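Local coordinates for protein amine oxidase (Emericella nidulans, PDB 3PGB) that probably oxidises primary amines to aldehydes, using a copper ion and a topaquinone cofactor formed from one of its own tyrosines, at residues 495-508 with 707-721. Sequence-based numbering, arbitrary orientation.
Sequences DGTIGVEVRASGYI and NTVFTTAHSGVAFTP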
loop_
_atom_site.group_PDB
_atom_site.type_symbol
_atom_site.label_atom_id
_atom_site.label_comp_id
_atom_site.label_asym_id
_atom_site.label_seq_id
_atom_site.Cartn_x
_atom_site.Cartn_y
_atom_site.Cartn_z
ATOM N N ASP A 495 -16.710 3.599 0.481
ATOM C CA ASP A 495 -16.453 5.031 0.240
ATOM C C ASP A 495 -16.429 5.381 -1.258
ATOM O O ASP A 495 -16.211 6.532 -1.627
ATOM C CB ASP A 495 -15.134 5.461 0.904
ATOM C CG ASP A 495 -13.908 4.753 0.315
ATOM O OD1 ASP A 495 -12.779 5.209 0.587
ATOM O OD2 ASP A 495 -14.063 3.753 -0.416
ATOM N N GLY A 496 -16.654 4.391 -2.114
ATOM C CA GLY A 496 -16.673 4.605 -3.553
ATOM C C GLY A 496 -15.343 4.347 -4.227
ATOM O O GLY A 496 -15.210 4.549 -5.429
ATOM N N THR A 497 -14.361 3.879 -3.465
ATOM C CA THR A 497 -13.016 3.686 -3.987
ATOM C C THR A 497 -12.901 2.364 -4.751
ATOM O O THR A 497 -13.259 1.303 -4.239
ATOM C CB THR A 497 -11.978 3.733 -2.852
ATOM O OG1 THR A 497 -12.004 5.031 -2.232
ATOM C CG2 THR A 497 -10.582 3.451 -3.382
ATOM N N ILE A 498 -12.411 2.448 -5.983
ATOM C CA ILE A 498 -12.137 1.284 -6.818
ATOM C C ILE A 498 -10.647 1.062 -6.773
ATOM O O ILE A 498 -9.888 2.014 -6.935
ATOM C CB ILE A 498 -12.525 1.543 -8.290
ATOM C CG1 ILE A 498 -14.028 1.844 -8.413
ATOM C CG2 ILE A 498 -12.117 0.353 -9.170
ATOM C CD1 ILE A 498 -14.379 2.763 -9.564
ATOM N N GLY A 499 -10.218 -0.177 -6.562
ATOM C CA GLY A 499 -8.791 -0.495 -6.495
ATOM C C GLY A 499 -8.394 -1.507 -7.549
ATOM O O GLY A 499 -9.129 -2.465 -7.802
ATOM N N VAL A 500 -7.240 -1.290 -8.174
ATOM C CA VAL A 500 -6.655 -2.273 -9.081
ATOM C C VAL A 500 -5.277 -2.655 -8.549
ATOM O O VAL A 500 -4.414 -1.797 -8.394
ATOM C CB VAL A 500 -6.536 -1.726 -10.516
ATOM C CG1 VAL A 500 -6.072 -2.826 -11.472
ATOM C CG2 VAL A 500 -7.870 -1.133 -10.976
ATOM N N GLU A 501 -5.085 -3.940 -8.256
ATOM C CA GLU A 501 -3.837 -4.440 -7.678
ATOM C C GLU A 501 -3.256 -5.611 -8.453
ATOM O O GLU A 501 -3.982 -6.391 -9.074
ATOM C CB GLU A 501 -4.070 -4.934 -6.253
ATOM C CG GLU A 501 -4.294 -3.857 -5.221
ATOM C CD GLU A 501 -4.588 -4.443 -3.849
ATOM O OE1 GLU A 501 -3.930 -5.442 -3.462
ATOM O OE2 GLU A 501 -5.484 -3.908 -3.161
ATOM N N VAL A 502 -1.936 -5.738 -8.377
ATOM C CA VAL A 502 -1.261 -6.966 -8.770
ATOM C C VAL A 502 -0.243 -7.346 -7.705
ATOM O O VAL A 502 0.413 -6.486 -7.115
ATOM C CB VAL A 502 -0.557 -6.836 -10.133
ATOM C CG1 VAL A 502 0.541 -5.783 -10.072
ATOM C CG2 VAL A 502 0.004 -8.192 -10.570
ATOM N N ARG A 503 -0.142 -8.641 -7.440
ATOM C CA ARG A 503 0.974 -9.168 -6.681
ATOM C C ARG A 503 1.634 -10.283 -7.485
ATOM O O ARG A 503 0.998 -10.911 -8.336
ATOM C CB ARG A 503 0.524 -9.666 -5.307
ATOM C CG ARG A 503 -0.167 -8.625 -4.462
ATOM C CD ARG A 503 -0.705 -9.211 -3.168
ATOM N NE ARG A 503 -1.193 -8.162 -2.278
ATOM C CZ ARG A 503 -0.473 -7.538 -1.352
ATOM N NH1 ARG A 503 0.804 -7.848 -1.142
ATOM N NH2 ARG A 503 -1.040 -6.588 -0.618
ATOM N N ALA A 504 2.916 -10.511 -7.214
ATOM C CA ALA A 504 3.697 -11.514 -7.924
ATOM C C ALA A 504 4.240 -12.558 -6.959
ATOM O O ALA A 504 4.596 -12.248 -5.824
ATOM C CB ALA A 504 4.839 -10.864 -8.676
ATOM N N SER A 505 4.273 -13.800 -7.426
ATOM C CA SER A 505 4.930 -14.891 -6.729
ATOM C C SER A 505 5.436 -15.862 -7.788
ATOM O O SER A 505 5.601 -15.477 -8.941
ATOM C CB SER A 505 3.964 -15.573 -5.760
ATOM O OG SER A 505 4.646 -16.518 -4.954
ATOM N N GLY A 506 5.676 -17.111 -7.406
ATOM C CA GLY A 506 6.205 -18.104 -8.326
ATOM C C GLY A 506 7.722 -18.053 -8.407
ATOM O O GLY A 506 8.382 -17.480 -7.537
ATOM N N TYR A 507 8.267 -18.650 -9.462
ATOM C CA TYR A 507 9.710 -18.782 -9.631
ATOM C C TYR A 507 10.282 -17.602 -10.383
ATOM O O TYR A 507 9.702 -17.138 -11.360
ATOM C CB TYR A 507 10.045 -20.061 -10.393
ATOM C CG TYR A 507 10.010 -21.295 -9.536
ATOM C CD1 TYR A 507 8.865 -22.068 -9.444
ATOM C CD2 TYR A 507 11.121 -21.689 -8.815
ATOM C CE1 TYR A 507 8.828 -23.198 -8.654
ATOM C CE2 TYR A 507 11.096 -22.820 -8.029
ATOM C CZ TYR A 507 9.941 -23.569 -7.951
ATOM O OH TYR A 507 9.895 -24.699 -7.171
ATOM N N ILE A 508 11.431 -17.120 -9.933
ATOM C CA ILE A 508 12.131 -16.084 -10.658
ATOM C C ILE A 508 12.830 -16.726 -11.856
ATOM O O ILE A 508 13.141 -17.917 -11.834
ATOM C CB ILE A 508 13.140 -15.320 -9.757
ATOM C CG1 ILE A 508 14.328 -16.200 -9.355
ATOM C CG2 ILE A 508 12.432 -14.770 -8.525
ATOM C CD1 ILE A 508 15.427 -15.444 -8.592
ATOM N N ASN A 707 10.486 -19.335 -3.962
ATOM C CA ASN A 707 9.575 -18.468 -4.705
ATOM C C ASN A 707 9.542 -17.061 -4.165
ATOM O O ASN A 707 9.790 -16.833 -2.983
ATOM C CB ASN A 707 8.150 -19.019 -4.648
ATOM C CG ASN A 707 7.914 -20.140 -5.628
ATOM O OD1 ASN A 707 8.811 -20.538 -6.382
ATOM N ND2 ASN A 707 6.690 -20.658 -5.631
ATOM N N THR A 708 9.208 -16.124 -5.041
ATOM C CA THR A 708 8.937 -14.758 -4.638
ATOM C C THR A 708 7.639 -14.764 -3.844
ATOM O O THR A 708 6.793 -15.630 -4.052
ATOM C CB THR A 708 8.829 -13.836 -5.868
ATOM O OG1 THR A 708 10.074 -13.859 -6.564
ATOM C CG2 THR A 708 8.499 -12.394 -5.478
ATOM N N VAL A 709 7.500 -13.817 -2.927
ATOM C CA VAL A 709 6.344 -13.765 -2.036
ATOM C C VAL A 709 5.433 -12.584 -2.370
ATOM O O VAL A 709 5.909 -11.501 -2.741
ATOM C CB VAL A 709 6.784 -13.691 -0.552
ATOM C CG1 VAL A 709 7.651 -14.887 -0.207
ATOM C CG2 VAL A 709 7.524 -12.391 -0.262
ATOM N N PHE A 710 4.127 -12.800 -2.224
ATOM C CA PHE A 710 3.121 -11.789 -2.552
ATOM C C PHE A 710 3.128 -10.576 -1.618
ATOM O O PHE A 710 2.635 -9.511 -1.985
ATOM C CB PHE A 710 1.715 -12.403 -2.513
ATOM C CG PHE A 710 1.376 -13.271 -3.701
ATOM C CD1 PHE A 710 1.495 -12.785 -4.996
ATOM C CD2 PHE A 710 0.883 -14.560 -3.516
ATOM C CE1 PHE A 710 1.166 -13.576 -6.088
ATOM C CE2 PHE A 710 0.545 -15.358 -4.603
ATOM C CZ PHE A 710 0.686 -14.866 -5.894
ATOM N N THR A 711 3.651 -10.738 -0.408
ATOM C CA THR A 711 3.628 -9.660 0.576
ATOM C C THR A 711 4.320 -8.408 0.065
ATOM O O THR A 711 3.811 -7.306 0.210
ATOM C CB THR A 711 4.335 -10.072 1.879
ATOM O OG1 THR A 711 5.439 -10.928 1.560
ATOM C CG2 THR A 711 3.371 -10.779 2.824
ATOM N N THR A 712 5.494 -8.594 -0.519
ATOM C CA THR A 712 6.346 -7.483 -0.916
ATOM C C THR A 712 6.340 -7.225 -2.422
ATOM O O THR A 712 6.567 -6.096 -2.844
ATOM C CB THR A 712 7.782 -7.718 -0.425
ATOM O OG1 THR A 712 8.181 -9.056 -0.738
ATOM C CG2 THR A 712 7.855 -7.522 1.081
ATOM N N ALA A 713 6.084 -8.252 -3.231
ATOM C CA ALA A 713 5.944 -8.075 -4.680
ATOM C C ALA A 713 4.522 -7.596 -4.986
ATOM O O ALA A 713 3.642 -8.384 -5.316
ATOM C CB ALA A 713 6.255 -9.370 -5.411
ATOM N N HIS A 714 4.316 -6.290 -4.883
ATOM C CA HIS A 714 2.979 -5.710 -4.856
ATOM C C HIS A 714 3.001 -4.315 -5.471
ATOM O O HIS A 714 3.970 -3.575 -5.329
ATOM C CB HIS A 714 2.484 -5.670 -3.407
ATOM C CG HIS A 714 1.162 -4.993 -3.218
ATOM N ND1 HIS A 714 0.077 -5.229 -4.034
ATOM C CD2 HIS A 714 0.735 -4.126 -2.271
ATOM C CE1 HIS A 714 -0.951 -4.514 -3.615
ATOM N NE2 HIS A 714 -0.579 -3.836 -2.546
ATOM N N SER A 715 1.926 -3.982 -6.173
ATOM C CA SER A 715 1.799 -2.711 -6.858
ATOM C C SER A 715 0.313 -2.448 -7.075
ATOM O O SER A 715 -0.438 -3.363 -7.420
ATOM C CB SER A 715 2.544 -2.763 -8.192
ATOM O OG SER A 715 2.466 -1.534 -8.884
ATOM N N GLY A 716 -0.124 -1.213 -6.852
ATOM C CA GLY A 716 -1.538 -0.902 -6.966
ATOM C C GLY A 716 -1.848 0.563 -7.163
ATOM O O GLY A 716 -1.072 1.434 -6.772
ATOM N N VAL A 717 -2.995 0.812 -7.793
ATOM C CA VAL A 717 -3.564 2.151 -7.935
ATOM C C VAL A 717 -4.983 2.127 -7.387
ATOM O O VAL A 717 -5.570 1.066 -7.219
ATOM C CB VAL A 717 -3.595 2.634 -9.408
ATOM C CG1 VAL A 717 -2.200 3.011 -9.878
ATOM C CG2 VAL A 717 -4.210 1.579 -10.319
ATOM N N ALA A 718 -5.521 3.303 -7.099
ATOM C CA ALA A 718 -6.863 3.418 -6.564
ATOM C C ALA A 718 -7.572 4.611 -7.187
ATOM O O ALA A 718 -6.981 5.674 -7.352
ATOM C CB ALA A 718 -6.807 3.570 -5.071
ATOM N N PHE A 719 -8.834 4.417 -7.550
ATOM C CA PHE A 719 -9.664 5.495 -8.069
ATOM C C PHE A 719 -10.643 5.824 -6.963
ATOM O O PHE A 719 -11.365 4.945 -6.506
ATOM C CB PHE A 719 -10.420 5.071 -9.337
ATOM C CG PHE A 719 -9.606 4.252 -10.297
ATOM C CD1 PHE A 719 -8.273 4.534 -10.526
ATOM C CD2 PHE A 719 -10.194 3.217 -11.013
ATOM C CE1 PHE A 719 -7.534 3.788 -11.429
ATOM C CE2 PHE A 719 -9.458 2.469 -11.921
ATOM C CZ PHE A 719 -8.127 2.752 -12.126
ATOM N N THR A 720 -10.648 7.077 -6.520
ATOM C CA THR A 720 -11.512 7.508 -5.427
ATOM C C THR A 720 -12.290 8.757 -5.830
ATOM O O THR A 720 -11.761 9.591 -6.549
ATOM C CB THR A 720 -10.693 7.793 -4.147
ATOM O OG1 THR A 720 -11.577 7.883 -3.025
ATOM C CG2 THR A 720 -9.887 9.096 -4.265
ATOM N N PRO A 721 -13.553 8.886 -5.382
ATOM C CA PRO A 721 -14.307 10.098 -5.687
ATOM C C PRO A 721 -13.602 11.357 -5.196
ATOM O O PRO A 721 -12.975 11.339 -4.137
ATOM C CB PRO A 721 -15.621 9.893 -4.926
ATOM C CG PRO A 721 -15.786 8.433 -4.885
ATOM C CD PRO A 721 -14.398 7.893 -4.695
#
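Backbone hydrogen bonds between I498, V500 and V502 and, respectively, F719, V717 and S715 pair strands 498-504 and 714-721 antiparallel; the straightest runs from V502 N to S715 O (3.0 Å, 175° at the hydrogen). A504 N continues the series to A713 O, where A713 centres an inverse gamma turn. Apolar contacts occupy the face carrying I498, V500, V717 and F719: the F719 ring meets I498 CG2 through CD2 (3.9 Å) and V500 CG2 through CE2, and is edge-to-face with F542. Both strands belong to the β-sandwich of the copper amine oxidase catalytic domain, and the chain before H714 leads back to the copper site, T708 touching the copper ligand H698. On the other face, the R503 guanidinium stacks flat on the H714 imidazole, centres 3.5 Å apart and planes at 7°. R503's chain runs extended from CG to NE, and a turn at the CD-NE bond (chi4 -91°) lays the guanidinium on H714 and brings NH1 to F710 O (2.6 Å), which lies in the guanidinium plane; Y454 of the second subunit adds a cation-pi contact. Over one face of the F710 ring sits S505 CB, a CH-pi contact 3.4 Å from the centroid. At the opposite end, the hydroxyls of T497 and T720 hydrogen-bond, OG1 to OG1, at 3.0 Å.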